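Local atomic coordinates of putative oxidoreductase FAD-binding subunit (Sulfolobus tokodaii, PDB entry 4ZOH), a protein that binds flavin-adenine dinucleotide and probably serves as the electron-transferring flavoprotein subunit of a larger oxidoreductase of the molybdopterin dehydrogenase type. Residues H34-I37 against P38-L42; S83-P86 against L87-E90; A121-A125 against M126-V130; L195-G199 against D200-D204. One frame throughout, in Å; residues are numbered along the deposited sequence.

Interaction 1: residues H34-I37 against P38-L42; sequences HSLI and PMLKL. With FAD (flavin-adenine dinucleotide), chain H.
Leu-36 O accepts Leu-40 N at 2.9 Å and Ile-37 O accepts Lys-41 N at 2.8 Å, two nearly straight i to i+4 bonds that define the single short helix 36-41. One residue earlier, Met-39 N reaches Ser-35 O only weakly. Pro-38 has no N-H to give, which suits the first turn of a helix, and its ring carbon CG lies 3.5 Å from His-34 O.

The polar work ahead of the helix is done on FAD. Phosphate oxygen O1A takes Ser-35 N at 2.8 Å and Leu-36 N at 2.6 Å, the latter almost linear (176°), while His-34 N serves O2P of the second phosphate. Ser-35 OG, anti to its carbonyl carbon (chi1 -73°), is hydrogen-bonded to FAD O4' at 2.7 Å, and either hydroxyl could be the donor. The N-terminal end of the helix thus faces the pyrophosphate, and its dipole probably eases that charge.

Apolar contact runs along the helix: Leu-36 CG meets Leu-40 CD1 at 4.0 Å, and Ile-37 CG2 crosses the aliphatic part of Lys-41.

In the beta-alpha-beta unit of strand 28-30, helix 36-41 and strand 49-52, Leu-36 and Ile-37 pack on strand 28-30; outside it, Met-39 meets His-112 of helix 106-112.

Interaction 2: residues S83-P86 against L87-E90; sequences SSIP and LLSE
Ser-89 and Ile-85 hold each other by two bonds running in opposite senses. Ile-85 N donates to Ser-89 OG at 2.9 Å, and Ser-89 N returns a bond to Ile-85 O at 3.1 Å, its donor tilted 27° from the carbonyl plane. The hydroxyl gets there because OG sits anti to its own carbonyl carbon (chi1 -65°), swung back toward the preceding loop; it is also bonded to Ile-80 O, as is Ser-83 OG. Replacing Ser-89 by alanine removes the hydroxyl and would probably leave Ile-85 N without its acceptor, while Ile-80 O would keep only Ser-83 OG of the two serine hydroxyls.

Further out, Leu-88 N reaches Pro-86 O at 2.8 Å, but from above the carbonyl plane and not on a lone pair. Water 1 gives a proton to Ile-85 O at 2.8 Å and takes one from Glu-90 N at 2.7 Å, linking loop to first turn.

The packing is lighter. Ile-85 CG2 lies 3.8 Å from Leu-88 CB, the two side chains pointing the same way toward Ile-71 of strand 68-72 and Met-126.

With Leu-87 at the N-cap position, this is the start of helix 88-93, where a first-turn serine hydroxyl receives a backbone N-H from the loop before it.

Interaction 3: residues A121-A125 against M126-V130; sequences AALIA and MDAKV
Met-126 folds back along the last turn of helix 119-125 to lie against Ala-122. Its CG is anti to the carbonyl carbon (chi1 -71°), and the chain runs straight through chi2 before bending at chi3 (97°). This course carries CG to 3.1 Å from Ala-122 O and leaves SD 4.3 Å from Ala-122 CB, so the thioether lies alongside the helix. The same carbonyl accepts Met-126 N at 2.9 Å. Beyond the turn, the methionine also packs on Leu-88, on Val-166 of strand 160-167 and on Phe-169. A serine in place of Met-126 would probably open a gap beside Ala-122 and Leu-88 that the short hydroxymethyl group could not fill.

Leu-123 supplies the second apolar pair. With CG anti to its carbonyl carbon, branch CD2 comes within 3.6 Å of Ala-128 CB, the methyl that points back toward the helix as the chain turns into strand 129-134.

Asp-127 has positive phi and ends the helix in a Schellman motif. Ala-128 N bonds Leu-123 O at 3.1 Å, in the carbonyl plane, and Asp-127 N weakly bonds Ile-124 O. The aspartate carboxylate bends back toward the helix end, where water 2 donates to both Ile-124 O and Asp-127 OD1.

OD2 also forms a salt bridge with Arg-206, and OD1 one with Arg-218; these arginines further bond Ala-125 O and Ile-124 O respectively. The chemistry therefore divides in two: a buried apolar side built on Met-126 and Leu-123, and a charged helix end whose terminal carbonyls and carboxylate are likely to be stabilised together by two guanidinium groups.

Interaction 4: residues L195-G199 against D200-D204; sequences LKLSG and DVIED
Strands 195-198 and 201-204 pair antiparallel, with Ser-198 and Val-201 exchanging two backbone bonds (Ser-198 N to Val-201 O 2.9 Å, Val-201 N to Ser-198 O 3.0 Å) around a type II' turn. Gly-199 fits its second position: phi is 69°, and a beta-carbon there would collide with Asp-200 N.

On one face, Leu-197 CD2 meets Ile-202 CG1 at 3.8 Å, the two side chains set at a slant to each other across a non-hydrogen-bonded pair. Farther from the turn the register slips by one. Lys-196 O takes weak bonds from both Glu-203 N and Asp-204 N, while Lys-196 N donates to Asp-204 O at 3.0 Å: a classic beta bulge in the hairpin 189-198/201-210, within the four-stranded antiparallel sheet of the C-terminal domain.

The bulge sets Glu-203 beside Lys-196. With CG anti to its backbone N (chi1 168°), the extended glutamate runs alongside the lysine and brings OE2 to 3.4 Å from Ser-198 CB. Lys-196 NZ stays 5.1 Å from Glu-203 OE2, too far for a salt bridge, and bonds weakly to Glu-170 O instead. Asp-204 OD2 is hydrogen-bonded to Tyr-172 OH and salt-bridged to Arg-206; Asp-200 OD1 forms a salt bridge with Arg-230.

How the interactions relate
The four contacts follow one another along the chain, each local in sequence. Interactions 1, 2 and 3 belong to the FAD-binding part of the chain, interaction 4 to its C-terminal flavoprotein part. Interactions 2 and 3 are neighbours, with centres 12 Å apart: Met-126 CE lies 3.3 Å from Pro-86 O and 3.9 Å from Leu-88 CB, and Leu-87 CD2 touches Ala-122 CB, so the start of helix 88-93 packs on the end of helix 119-125. Interaction 1, directly on the cofactor, stands about 26 Å from interaction 3 centre to centre. The centre of interaction 4 lies about 44 Å from that of interaction 1, across the chain's centre; Arg-206, on its second strand, reaches both Asp-204 and Asp-127, tying the two regions together.

Interaction 1: residues H34-I37 against P38-L42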
loop_
_atom_site.group_PDB
_atom_site.type_symbol
_atom_site.label_atom_id
_atom_site.label_comp_id
_atom_site.label_asym_id
_atom_site.label_seq_id
_atom_site.Cartn_x
_atom_site.Cartn_y
_atom_site.Cartn_z
ATOM N N HIS B 34 11.166 3.714 32.917
ATOM C CA HIS B 34 11.918 4.753 32.241
ATOM C C HIS B 34 13.405 4.749 32.456
ATOM O O HIS B 34 14.081 5.644 32.011
ATOM C CB HIS B 34 11.310 6.120 32.445
ATOM C CG HIS B 34 10.116 6.343 31.577
ATOM N ND1 HIS B 34 9.079 5.442 31.509
ATOM C CD2 HIS B 34 9.804 7.331 30.714
ATOM C CE1 HIS B 34 8.159 5.878 30.668
ATOM N NE2 HIS B 34 8.565 7.031 30.183
ATOM N N SER B 35 13.908 3.708 33.090
ATOM C CA SER B 35 15.304 3.400 33.067
ATOM C C SER B 35 15.474 1.963 32.630
ATOM O O SER B 35 16.371 1.689 31.840
ATOM C CB SER B 35 15.963 3.662 34.458
ATOM O OG SER B 35 16.084 5.068 34.666
ATOM N N LEU B 36 14.600 1.058 33.083
ATOM C CA LEU B 36 14.684 -0.336 32.625
ATOM C C LEU B 36 14.470 -0.482 31.084
ATOM O O LEU B 36 15.264 -1.090 30.386
ATOM C CB LEU B 36 13.758 -1.222 33.423
ATOM C CG LEU B 36 13.697 -2.737 33.129
ATOM C CD1 LEU B 36 14.966 -3.527 33.491
ATOM C CD2 LEU B 36 12.476 -3.265 33.892
ATOM N N ILE B 37 13.414 0.124 30.552
ATOM C CA ILE B 37 13.092 -0.105 29.134
ATOM C C ILE B 37 14.170 0.491 28.215
ATOM O O ILE B 37 14.612 -0.191 27.298
ATOM C CB ILE B 37 11.653 0.271 28.786
ATOM C CG1 ILE B 37 10.716 -0.739 29.452
ATOM C CG2 ILE B 37 11.409 0.170 27.283
ATOM C CD1 ILE B 37 9.268 -0.270 29.555
ATOM N N PRO B 38 14.650 1.731 28.505
ATOM C CA PRO B 38 15.726 2.277 27.671
ATOM C C PRO B 38 16.975 1.347 27.652
ATOM O O PRO B 38 17.612 1.206 26.618
ATOM C CB PRO B 38 16.008 3.656 28.328
ATOM C CG PRO B 38 14.669 4.015 28.968
ATOM C CD PRO B 38 14.150 2.727 29.493
ATOM N N MET B 39 17.289 0.733 28.791
ATOM C CA MET B 39 18.402 -0.235 28.908
ATOM C C MET B 39 18.112 -1.556 28.138
ATOM O O MET B 39 19.035 -2.115 27.519
ATOM C CB MET B 39 18.695 -0.563 30.375
ATOM C CG MET B 39 19.485 0.494 31.174
ATOM S SD MET B 39 20.006 -0.085 32.834
ATOM C CE MET B 39 21.140 -1.424 32.490
ATOM N N LEU B 40 16.867 -2.061 28.192
ATOM C CA LEU B 40 16.468 -3.204 27.319
ATOM C C LEU B 40 16.685 -2.850 25.881
ATOM O O LEU B 40 17.354 -3.578 25.156
ATOM C CB LEU B 40 15.029 -3.661 27.556
ATOM C CG LEU B 40 14.877 -4.225 28.986
ATOM C CD1 LEU B 40 13.397 -4.208 29.417
ATOM C CD2 LEU B 40 15.516 -5.597 29.141
ATOM N N LYS B 41 16.174 -1.700 25.479
ATOM C CA LYS B 41 16.296 -1.255 24.086
ATOM C C LYS B 41 17.739 -1.140 23.537
ATOM O O LYS B 41 17.962 -1.270 22.292
ATOM C CB LYS B 41 15.544 0.048 23.924
ATOM C CG LYS B 41 14.050 -0.083 24.250
ATOM C CD LYS B 41 13.379 0.889 23.341
ATOM C CE LYS B 41 13.202 2.202 23.983
ATOM N NZ LYS B 41 12.928 3.136 22.864
ATOM N N LEU B 42 18.721 -0.894 24.422
ATOM C CA LEU B 42 20.118 -0.807 23.963
ATOM C C LEU B 42 20.840 -2.115 24.191
ATOM O O LEU B 42 22.070 -2.233 23.912
ATOM C CB LEU B 42 20.887 0.307 24.707
ATOM C CG LEU B 42 20.457 1.734 24.342
ATOM C CD1 LEU B 42 20.959 2.648 25.443
ATOM C CD2 LEU B 42 20.843 2.226 22.932
HETATM P PA FAD H . 12.205 1.310 36.100
HETATM O O1A FAD H . 12.862 1.735 34.830
HETATM O O2A FAD H . 10.951 0.547 36.100
HETATM O O5B FAD H . 13.209 0.466 36.949
HETATM C C5B FAD H . 14.587 0.922 37.112
HETATM C C4B FAD H . 15.398 -0.164 38.012
HETATM O O4B FAD H . 14.770 -0.395 39.337
HETATM C C3B FAD H . 15.307 -1.518 37.319
HETATM O O3B FAD H . 16.532 -2.191 37.468
HETATM C C2B FAD H . 14.133 -2.252 38.009
HETATM O O2B FAD H . 14.217 -3.681 37.956
HETATM C C1B FAD H . 14.293 -1.819 39.426
HETATM N N9A FAD H . 13.136 -1.458 40.237
HETATM C C8A FAD H . 12.103 -0.680 39.923
HETATM N N7A FAD H . 11.308 -0.537 41.009
HETATM C C5A FAD H . 11.873 -1.240 42.020
HETATM C C6A FAD H . 11.538 -1.457 43.373
HETATM N N6A FAD H . 10.442 -0.869 43.846
HETATM N N1A FAD H . 12.320 -2.241 44.138
HETATM C C2A FAD H . 13.476 -2.779 43.667
HETATM N N3A FAD H . 13.813 -2.596 42.386
HETATM C C4A FAD H . 13.038 -1.827 41.539
HETATM N N1 FAD H . 16.045 10.785 36.156
HETATM C C2 FAD H . 16.548 11.840 36.911
HETATM O O2 FAD H . 16.812 11.657 38.082
HETATM N N3 FAD H . 16.740 13.070 36.359
HETATM C C4 FAD H . 16.469 13.292 35.050
HETATM O O4 FAD H . 16.617 14.438 34.612
HETATM C C4X FAD H . 15.991 12.224 34.260
HETATM N N5 FAD H . 15.708 12.447 32.930
HETATM C C5X FAD H . 15.247 11.351 32.141
HETATM C C6 FAD H . 15.027 11.575 30.786
HETATM C C7 FAD H . 14.542 10.534 29.979
HETATM C C7M FAD H . 14.315 10.860 28.487
HETATM C C8 FAD H . 14.316 9.258 30.537
HETATM C C8M FAD H . 13.814 8.048 29.703
HETATM C C9 FAD H . 14.588 9.018 31.896
HETATM C C9A FAD H . 15.033 10.071 32.699
HETATM N N10 FAD H . 15.316 9.882 34.070
HETATM C C10 FAD H . 15.783 10.977 34.820
HETATM C "C1'" FAD H . 15.139 8.593 34.730
HETATM C "C2'" FAD H . 13.704 8.434 35.267
HETATM O "O2'" FAD H . 13.570 9.279 36.429
HETATM C "C3'" FAD H . 13.343 6.955 35.584
HETATM O "O3'" FAD H . 11.921 6.939 35.732
HETATM C "C4'" FAD H . 13.978 6.432 36.862
HETATM O "O4'" FAD H . 15.387 6.648 36.782
HETATM C "C5'" FAD H . 13.697 4.930 37.081
HETATM O "O5'" FAD H . 12.375 4.863 37.678
HETATM P P FAD H . 11.268 3.946 37.032
HETATM O O1P FAD H . 10.125 3.866 37.990
HETATM O O2P FAD H . 10.963 4.392 35.654
HETATM O O3P FAD H . 12.065 2.583 37.073
#

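Interaction 2: residues S83-P86 against L87-E90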
loop_
_atom_site.group_PDB
_atom_site.type_symbol
_atom_site.label_atom_id
_atom_site.label_comp_id
_atom_site.label_asym_id
_atom_site.label_seq_id
_atom_site.Cartn_x
_atom_site.Cartn_y
_atom_site.Cartn_z
ATOM N N SER B 83 2.679 17.309 45.560
ATOM C CA SER B 83 2.257 17.066 46.919
ATOM C C SER B 83 2.944 17.850 48.090
ATOM O O SER B 83 2.881 17.442 49.265
ATOM C CB SER B 83 2.277 15.582 47.154
ATOM O OG SER B 83 3.582 15.185 47.329
ATOM N N SER B 84 3.532 18.997 47.808
ATOM C CA SER B 84 3.965 19.893 48.933
ATOM C C SER B 84 4.922 19.289 49.997
ATOM O O SER B 84 4.912 19.708 51.146
ATOM C CB SER B 84 2.732 20.563 49.581
ATOM O OG SER B 84 2.081 21.390 48.607
ATOM N N ILE B 85 5.736 18.301 49.631
ATOM C CA ILE B 85 6.801 17.893 50.521
ATOM C C ILE B 85 7.954 18.866 50.336
ATOM O O ILE B 85 8.416 19.066 49.160
ATOM C CB ILE B 85 7.283 16.482 50.253
ATOM C CG1 ILE B 85 6.059 15.529 50.197
ATOM C CG2 ILE B 85 8.384 16.077 51.270
ATOM C CD1 ILE B 85 6.457 14.073 50.071
ATOM N N PRO B 86 8.402 19.518 51.457
ATOM C CA PRO B 86 9.481 20.484 51.386
ATOM C C PRO B 86 10.707 19.872 50.724
ATOM O O PRO B 86 11.052 18.746 51.044
ATOM C CB PRO B 86 9.735 20.803 52.875
ATOM C CG PRO B 86 8.355 20.742 53.478
ATOM C CD PRO B 86 7.742 19.536 52.786
ATOM N N LEU B 87 11.336 20.630 49.811
ATOM C CA LEU B 87 12.493 20.164 48.954
ATOM C C LEU B 87 12.182 19.037 47.913
ATOM O O LEU B 87 12.531 19.157 46.732
ATOM C CB LEU B 87 13.734 19.778 49.783
ATOM C CG LEU B 87 14.953 19.396 48.979
ATOM C CD1 LEU B 87 15.475 20.552 48.128
ATOM C CD2 LEU B 87 16.076 18.864 49.845
ATOM N N LEU B 88 11.607 17.948 48.399
ATOM C CA LEU B 88 11.421 16.743 47.627
ATOM C C LEU B 88 10.479 16.962 46.412
ATOM O O LEU B 88 10.795 16.549 45.306
ATOM C CB LEU B 88 10.946 15.573 48.535
ATOM C CG LEU B 88 11.006 14.207 47.777
ATOM C CD1 LEU B 88 12.461 13.943 47.397
ATOM C CD2 LEU B 88 10.447 13.004 48.550
ATOM N N SER B 89 9.352 17.617 46.641
ATOM C CA SER B 89 8.424 17.941 45.564
ATOM C C SER B 89 9.040 18.795 44.489
ATOM O O SER B 89 8.851 18.531 43.290
ATOM C CB SER B 89 7.184 18.606 46.087
ATOM O OG SER B 89 6.486 17.683 46.905
ATOM N N GLU B 90 9.757 19.837 44.907
ATOM C CA GLU B 90 10.404 20.669 43.913
ATOM C C GLU B 90 11.495 19.875 43.141
ATOM O O GLU B 90 11.621 20.029 41.932
ATOM C CB GLU B 90 10.960 21.908 44.555
ATOM C CG GLU B 90 11.783 22.800 43.633
ATOM C CD GLU B 90 12.338 23.992 44.377
ATOM O OE1 GLU B 90 11.564 24.566 45.167
ATOM O OE2 GLU B 90 13.522 24.329 44.198
HETATM O O HOH W 1 9.490 20.953 47.378
#

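Interaction 3: residues A121-A125 against M126-V130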
loop_
_atom_site.group_PDB
_atom_site.type_symbol
_atom_site.label_atom_id
_atom_site.label_comp_id
_atom_site.label_asym_id
_atom_site.label_seq_id
_atom_site.Cartn_x
_atom_site.Cartn_y
_atom_site.Cartn_z
ATOM N N ALA B 121 20.204 13.806 45.732
ATOM C CA ALA B 121 20.634 15.049 46.348
ATOM C C ALA B 121 19.668 15.470 47.472
ATOM O O ALA B 121 20.128 15.822 48.552
ATOM C CB ALA B 121 20.826 16.150 45.337
ATOM N N ALA B 122 18.363 15.458 47.184
ATOM C CA ALA B 122 17.338 15.748 48.184
ATOM C C ALA B 122 17.284 14.665 49.257
ATOM O O ALA B 122 17.154 14.993 50.418
ATOM C CB ALA B 122 15.948 15.992 47.574
ATOM N N LEU B 123 17.400 13.391 48.879
ATOM C CA LEU B 123 17.190 12.335 49.843
ATOM C C LEU B 123 18.384 12.270 50.840
ATOM O O LEU B 123 18.228 11.924 51.989
ATOM C CB LEU B 123 16.965 10.995 49.147
ATOM C CG LEU B 123 15.629 10.776 48.376
ATOM C CD1 LEU B 123 15.656 9.470 47.594
ATOM C CD2 LEU B 123 14.350 10.816 49.203
ATOM N N ILE B 124 19.586 12.567 50.387
ATOM C CA ILE B 124 20.723 12.513 51.317
ATOM C C ILE B 124 20.637 13.661 52.311
ATOM O O ILE B 124 20.957 13.487 53.476
ATOM C CB ILE B 124 22.101 12.390 50.609
ATOM C CG1 ILE B 124 23.193 11.914 51.590
ATOM C CG2 ILE B 124 22.502 13.661 49.930
ATOM C CD1 ILE B 124 23.410 10.419 51.588
ATOM N N ALA B 125 20.142 14.803 51.822
ATOM C CA ALA B 125 19.982 16.030 52.605
ATOM C C ALA B 125 18.898 15.868 53.641
ATOM O O ALA B 125 18.980 16.419 54.743
ATOM C CB ALA B 125 19.652 17.188 51.705
ATOM N N MET B 126 17.872 15.113 53.268
ATOM C CA MET B 126 16.748 14.864 54.117
ATOM C C MET B 126 16.972 13.733 55.163
ATOM O O MET B 126 16.115 13.528 56.016
ATOM C CB MET B 126 15.554 14.585 53.218
ATOM C CG MET B 126 15.078 15.823 52.494
ATOM S SD MET B 126 13.785 15.503 51.280
ATOM C CE MET B 126 12.249 15.895 52.196
ATOM N N ASP B 127 18.097 13.013 55.113
ATOM C CA ASP B 127 18.232 11.756 55.927
ATOM C C ASP B 127 17.035 10.818 55.695
ATOM O O ASP B 127 16.493 10.194 56.633
ATOM C CB ASP B 127 18.470 11.952 57.462
ATOM C CG ASP B 127 19.500 13.042 57.799
ATOM O OD1 ASP B 127 20.621 13.015 57.246
ATOM O OD2 ASP B 127 19.153 13.952 58.601
ATOM N N ALA B 128 16.627 10.734 54.421
ATOM C CA ALA B 128 15.606 9.796 53.985
ATOM C C ALA B 128 15.927 8.369 54.423
ATOM O O ALA B 128 17.133 8.000 54.560
ATOM C CB ALA B 128 15.490 9.841 52.473
ATOM N N LYS B 129 14.858 7.565 54.612
ATOM C CA LYS B 129 15.024 6.103 54.781
ATOM C C LYS B 129 14.200 5.275 53.773
ATOM O O LYS B 129 13.097 5.675 53.381
ATOM C CB LYS B 129 14.584 5.669 56.192
ATOM C CG LYS B 129 15.384 6.247 57.351
ATOM C CD LYS B 129 14.839 5.710 58.695
ATOM C CE LYS B 129 15.475 6.396 59.905
ATOM N NZ LYS B 129 16.957 6.485 59.759
ATOM N N VAL B 130 14.706 4.068 53.500
ATOM C CA VAL B 130 14.228 3.151 52.468
ATOM C C VAL B 130 13.695 1.894 53.157
ATOM O O VAL B 130 14.457 1.175 53.808
ATOM C CB VAL B 130 15.338 2.778 51.461
ATOM C CG1 VAL B 130 14.770 1.963 50.284
ATOM C CG2 VAL B 130 16.090 4.025 50.947
HETATM O O HOH W 2 21.365 11.685 55.090
#

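Interaction 4: residues L195-G199 against D200-D204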
loop_
_atom_site.group_PDB
_atom_site.type_symbol
_atom_site.label_atom_id
_atom_site.label_comp_id
_atom_site.label_asym_id
_atom_site.label_seq_id
_atom_site.Cartn_x
_atom_site.Cartn_y
_atom_site.Cartn_z
ATOM N N LEU B 195 17.077 24.335 54.946
ATOM C CA LEU B 195 17.503 25.040 56.159
ATOM C C LEU B 195 16.298 25.601 56.868
ATOM O O LEU B 195 15.232 25.891 56.237
ATOM C CB LEU B 195 18.503 26.169 55.822
ATOM C CG LEU B 195 17.973 27.425 55.102
ATOM C CD1 LEU B 195 17.270 28.347 56.087
ATOM C CD2 LEU B 195 19.074 28.233 54.420
ATOM N N LYS B 196 16.507 25.822 58.170
ATOM C CA LYS B 196 15.502 26.457 59.030
ATOM C C LYS B 196 16.159 27.518 59.908
ATOM O O LYS B 196 17.252 27.319 60.498
ATOM C CB LYS B 196 14.789 25.407 59.872
ATOM C CG LYS B 196 13.622 25.903 60.743
ATOM C CD LYS B 196 13.357 24.794 61.768
ATOM C CE LYS B 196 12.143 25.040 62.649
ATOM N NZ LYS B 196 10.974 25.423 61.822
ATOM N N LEU B 197 15.455 28.624 59.969
ATOM C CA LEU B 197 15.869 29.838 60.661
ATOM C C LEU B 197 15.255 29.857 62.075
ATOM O O LEU B 197 14.047 29.547 62.249
ATOM C CB LEU B 197 15.400 31.071 59.857
ATOM C CG LEU B 197 16.193 31.323 58.534
ATOM C CD1 LEU B 197 15.844 32.663 57.993
ATOM C CD2 LEU B 197 17.694 31.289 58.717
ATOM N N SER B 198 16.082 30.186 63.071
ATOM C CA SER B 198 15.545 30.614 64.381
ATOM C C SER B 198 16.046 32.040 64.520
ATOM O O SER B 198 17.220 32.263 64.728
ATOM C CB SER B 198 15.953 29.623 65.490
ATOM O OG SER B 198 17.368 29.554 65.575
ATOM N N GLY B 199 15.142 32.993 64.306
ATOM C CA GLY B 199 15.474 34.400 64.219
ATOM C C GLY B 199 16.268 34.564 62.922
ATOM O O GLY B 199 15.776 34.191 61.875
ATOM N N ASP B 200 17.494 35.095 62.987
ATOM C CA ASP B 200 18.355 35.163 61.829
ATOM C C ASP B 200 19.530 34.203 61.952
ATOM O O ASP B 200 20.502 34.291 61.209
ATOM C CB ASP B 200 18.800 36.599 61.532
ATOM C CG ASP B 200 19.684 37.217 62.649
ATOM O OD1 ASP B 200 19.916 38.457 62.549
ATOM O OD2 ASP B 200 20.128 36.498 63.571
ATOM N N VAL B 201 19.402 33.229 62.838
ATOM C CA VAL B 201 20.377 32.164 62.949
ATOM C C VAL B 201 19.935 30.910 62.163
ATOM O O VAL B 201 18.771 30.507 62.179
ATOM C CB VAL B 201 20.548 31.765 64.422
ATOM C CG1 VAL B 201 21.377 30.478 64.543
ATOM C CG2 VAL B 201 21.126 32.942 65.201
ATOM N N ILE B 202 20.891 30.294 61.491
ATOM C CA ILE B 202 20.657 29.069 60.777
ATOM C C ILE B 202 20.714 27.971 61.816
ATOM O O ILE B 202 21.776 27.486 62.182
ATOM C CB ILE B 202 21.634 28.912 59.572
ATOM C CG1 ILE B 202 21.302 29.975 58.499
ATOM C CG2 ILE B 202 21.545 27.536 58.945
ATOM C CD1 ILE B 202 22.322 30.037 57.374
ATOM N N GLU B 203 19.524 27.617 62.274
ATOM C CA GLU B 203 19.254 26.524 63.221
ATOM C C GLU B 203 19.582 25.097 62.672
ATOM O O GLU B 203 20.252 24.308 63.330
ATOM C CB GLU B 203 17.791 26.685 63.727
ATOM C CG GLU B 203 17.255 25.502 64.490
ATOM C CD GLU B 203 15.953 25.779 65.201
ATOM O OE1 GLU B 203 15.822 25.252 66.311
ATOM O OE2 GLU B 203 15.042 26.487 64.691
ATOM N N ASP B 204 19.129 24.769 61.465
ATOM C CA ASP B 204 19.538 23.490 60.794
ATOM C C ASP B 204 19.863 23.814 59.332
ATOM O O ASP B 204 19.299 24.757 58.766
ATOM C CB ASP B 204 18.399 22.494 60.915
ATOM C CG ASP B 204 18.740 21.067 60.414
ATOM O OD1 ASP B 204 19.912 20.629 60.299
ATOM O OD2 ASP B 204 17.759 20.342 60.177
#